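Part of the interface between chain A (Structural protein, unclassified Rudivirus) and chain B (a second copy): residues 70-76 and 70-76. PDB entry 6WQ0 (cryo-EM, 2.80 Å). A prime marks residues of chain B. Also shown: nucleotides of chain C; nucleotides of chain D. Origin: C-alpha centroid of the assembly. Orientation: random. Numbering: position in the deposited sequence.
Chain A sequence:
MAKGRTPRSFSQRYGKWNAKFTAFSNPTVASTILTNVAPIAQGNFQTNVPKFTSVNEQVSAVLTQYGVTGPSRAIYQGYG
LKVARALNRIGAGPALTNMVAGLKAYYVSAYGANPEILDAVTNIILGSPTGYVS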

# COMPACT_ATOMS: atom_id res chain seq x y z
N GLY A 70 77.46 40.90 17.77
CA GLY A 70 76.21 41.62 17.80
C GLY A 70 75.73 42.08 16.45
O GLY A 70 76.11 41.54 15.41
N PRO A 71 74.88 43.11 16.44
CA PRO A 71 74.40 43.66 15.16
C PRO A 71 75.51 44.18 14.26
O PRO A 71 75.31 44.23 13.04
CB PRO A 71 73.46 44.78 15.59
CG PRO A 71 73.03 44.41 16.95
CD PRO A 71 74.21 43.75 17.58
N SER A 72 76.66 44.55 14.82
CA SER A 72 77.79 44.96 13.99
C SER A 72 78.27 43.84 13.08
O SER A 72 78.95 44.12 12.09
CB SER A 72 78.94 45.43 14.87
OG SER A 72 78.78 46.79 15.23
N ARG A 73 77.96 42.58 13.40
CA ARG A 73 78.25 41.51 12.46
C ARG A 73 77.39 41.62 11.21
O ARG A 73 77.91 41.47 10.10
CB ARG A 73 78.03 40.15 13.12
CG ARG A 73 79.10 39.79 14.12
CD ARG A 73 78.80 38.49 14.82
NE ARG A 73 79.09 37.32 14.00
CZ ARG A 73 80.19 36.59 14.13
NH1 ARG A 73 81.11 36.91 15.02
NH2 ARG A 73 80.37 35.53 13.36
N ALA A 74 76.10 41.94 11.38
CA ALA A 74 75.18 41.98 10.26
C ALA A 74 75.71 42.85 9.12
O ALA A 74 75.62 42.44 7.96
CB ALA A 74 73.81 42.49 10.72
N ILE A 75 76.31 43.99 9.46
CA ILE A 75 76.91 44.86 8.45
C ILE A 75 77.72 44.04 7.46
O ILE A 75 77.36 43.90 6.29
CB ILE A 75 77.79 45.93 9.12
CG1 ILE A 75 76.97 46.81 10.07
CG2 ILE A 75 78.50 46.79 8.08
CD1 ILE A 75 77.83 47.73 10.89
N TYR A 76 78.75 43.37 7.97
CA TYR A 76 79.62 42.62 7.09
C TYR A 76 78.90 41.46 6.44
O TYR A 76 79.05 41.23 5.24
CB TYR A 76 80.86 42.18 7.86
CG TYR A 76 81.52 43.35 8.53
CD1 TYR A 76 82.32 44.22 7.82
CD2 TYR A 76 81.32 43.60 9.88
CE1 TYR A 76 82.91 45.30 8.42
CE2 TYR A 76 81.91 44.68 10.49
CZ TYR A 76 82.70 45.52 9.76
OH TYR A 76 83.30 46.60 10.37
N GLY B 70 72.09 52.35 9.67
CA GLY B 70 72.23 50.95 9.36
C GLY B 70 72.07 50.06 10.57
O GLY B 70 71.42 50.42 11.56
N PRO B 71 72.67 48.87 10.53
CA PRO B 71 72.54 47.94 11.66
C PRO B 71 73.10 48.47 12.96
O PRO B 71 72.68 48.01 14.03
CB PRO B 71 73.31 46.70 11.18
CG PRO B 71 73.29 46.79 9.71
CD PRO B 71 73.40 48.25 9.41
N SER B 72 74.02 49.44 12.92
CA SER B 72 74.50 50.07 14.14
C SER B 72 73.38 50.76 14.91
O SER B 72 73.53 50.96 16.12
CB SER B 72 75.59 51.09 13.81
OG SER B 72 76.77 50.45 13.37
N ARG B 73 72.29 51.12 14.25
CA ARG B 73 71.14 51.64 14.97
C ARG B 73 70.51 50.58 15.85
O ARG B 73 70.17 50.86 17.01
CB ARG B 73 70.10 52.20 13.99
CG ARG B 73 70.56 53.44 13.28
CD ARG B 73 69.53 53.94 12.29
NE ARG B 73 68.39 54.57 12.93
CZ ARG B 73 68.23 55.89 13.06
NH1 ARG B 73 69.16 56.71 12.60
NH2 ARG B 73 67.15 56.37 13.64
N ALA B 74 70.40 49.34 15.35
CA ALA B 74 69.78 48.26 16.10
C ALA B 74 70.37 48.15 17.49
O ALA B 74 69.62 48.05 18.47
CB ALA B 74 69.92 46.94 15.36
N ILE B 75 71.70 48.22 17.60
CA ILE B 75 72.37 48.16 18.90
C ILE B 75 71.64 49.05 19.89
O ILE B 75 71.03 48.57 20.86
CB ILE B 75 73.84 48.58 18.76
CG1 ILE B 75 74.61 47.60 17.87
CG2 ILE B 75 74.51 48.71 20.12
CD1 ILE B 75 76.00 48.06 17.54
N TYR B 76 71.59 50.34 19.59
CA TYR B 76 71.01 51.27 20.55
C TYR B 76 69.52 51.05 20.70
O TYR B 76 69.01 51.08 21.82
CB TYR B 76 71.34 52.69 20.13
CG TYR B 76 72.83 52.88 20.00
CD1 TYR B 76 73.61 53.14 21.11
CD2 TYR B 76 73.45 52.74 18.77
CE1 TYR B 76 74.96 53.29 20.99
CE2 TYR B 76 74.81 52.89 18.65
CZ TYR B 76 75.56 53.16 19.76
OH TYR B 76 76.91 53.31 19.64
P DT C 142 65.30 52.49 13.23
OP1 DT C 142 65.84 53.58 14.05
OP2 DT C 142 64.30 52.78 12.20
O5' DT C 142 66.56 51.76 12.57
C5' DT C 142 66.50 51.23 11.25
C4' DT C 142 67.75 50.40 10.99
O4' DT C 142 67.76 49.25 11.86
C3' DT C 142 67.87 49.79 9.62
O3' DT C 142 68.33 50.76 8.68
C2' DT C 142 68.93 48.73 9.87
C1' DT C 142 68.63 48.29 11.31
N1 DT C 142 68.02 46.93 11.38
C2 DT C 142 68.77 45.87 11.82
O2 DT C 142 69.91 45.98 12.21
N3 DT C 142 68.13 44.67 11.81
C4 DT C 142 66.85 44.42 11.41
O4 DT C 142 66.37 43.30 11.42
C5 DT C 142 66.12 45.57 10.93
C7 DT C 142 64.71 45.42 10.44
C6 DT C 142 66.73 46.75 10.94
P DA D 160 76.29 35.75 12.44
OP1 DA D 160 77.51 36.57 12.31
OP2 DA D 160 76.42 34.36 12.89
O5' DA D 160 75.22 36.53 13.34
C5' DA D 160 75.40 36.65 14.73
C4' DA D 160 74.90 38.00 15.21
O4' DA D 160 74.18 38.66 14.16
C3' DA D 160 73.91 37.95 16.35
O3' DA D 160 74.59 37.87 17.58
C2' DA D 160 73.16 39.28 16.21
C1' DA D 160 73.33 39.63 14.73
N9 DA D 160 72.07 39.65 13.99
C8 DA D 160 71.43 38.60 13.42
N7 DA D 160 70.31 38.92 12.82
C5 DA D 160 70.21 40.28 13.02
C6 DA D 160 69.26 41.23 12.62
N6 DA D 160 68.17 40.92 11.92
N1 DA D 160 69.46 42.50 12.99
C2 DA D 160 70.55 42.80 13.69
N3 DA D 160 71.52 42.01 14.11
C4 DA D 160 71.29 40.75 13.73
P DA C 143 67.81 50.74 7.16
OP1 DA C 143 68.10 52.06 6.59
OP2 DA C 143 66.43 50.22 7.15
O5' DA C 143 68.73 49.66 6.44
C5' DA C 143 69.82 50.06 5.65
C4' DA C 143 70.85 48.96 5.57
O4' DA C 143 70.89 48.25 6.82
C3' DA C 143 70.57 47.87 4.56
O3' DA C 143 70.97 48.27 3.27
C2' DA C 143 71.45 46.76 5.08
C1' DA C 143 71.24 46.90 6.58
N9 DA C 143 70.19 46.04 7.09
C8 DA C 143 68.87 46.35 7.27
N7 DA C 143 68.16 45.36 7.74
C5 DA C 143 69.08 44.34 7.89
C6 DA C 143 68.97 43.02 8.35
N6 DA C 143 67.82 42.48 8.77
N1 DA C 143 70.08 42.26 8.36
C2 DA C 143 71.22 42.80 7.94
N3 DA C 143 71.45 44.02 7.49
C4 DA C 143 70.33 44.75 7.49

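The two copies meet through the same short stretch, a glycine followed by a short helical segment, and the helices run nearly antiparallel, with 171° between their N-to-C directions and a closest approach of 8.1 Å. The register is symmetric: the CA atoms of Pro71 and Pro71′ lie 5.8 Å apart, and those of Ser72 and Ser72′ 6.1 Å. The near-antiparallel, symmetric arrangement means that each contact has its reciprocal. Together the stretches bury 298 Å², the prolines contributing most.

The contact is held by apolar packing; no hydrogen bond crosses between the two stretches. Each proline points toward the partner helix and lies against its isoleucine, with Pro71 CG 3.7 Å from Ile75′ CG1 and, in the reciprocal pair, Ile75 CG1 3.7 Å from Pro71′ CG. Both isoleucines adopt the m, t rotamer. Their CA-to-CB bonds point sideways, yet the side-chain ends come nearer the other stretch: CG1 packs on the proline ring and CD1 reaches the serine OG. The alanines, whose CB atoms do point toward the partner, make looser contacts: Pro71 CB lies 4.2 Å from Ala74′ CB, and Ala74 CB 4.3 Å from Pro71′ CB. Near the center, Pro71 CB approaches the backbone oxygen Pro71′ O at 3.7 Å, a van der Waals contact.

The serines lie together beside the prolines and form no polar link across the contact. Ser72 OG is 3.8 Å from Ile75′ CD1, and Ser72′ OG is the same distance from Ile75 CD1, so each hydroxyl faces a methyl group.

Within each stretch, the backbone is tied by a hydrogen bond from Arg73 N to Gly70 O and from Arg73′ N to Gly70′ O, both 2.9 Å. The positive phi of each Gly70, 76° and 79°, favors glycine, and an ideal CB there would clash with CD of the following proline.

Polar interactions are directed instead at the DNA. The CA-to-CB bonds of Arg73 and Arg73′ point away from the opposing stretch, and the guanidinium groups bind phosphates of different strands. Arg73 NE donates a very short hydrogen bond of 2.4 Å to OP1 of DA160, whereas Arg73′ NE and NH2 reach OP1 of DT142 at 3.0 and 3.1 Å. Pro71, Pro71′ and Ala74′ also touch the nucleotides directly: Pro71 CA lies 3.5 Å from N3 of DA160, and both Pro71′ CA and Ala74′ CB lie 3.3 Å from O2 of DT142.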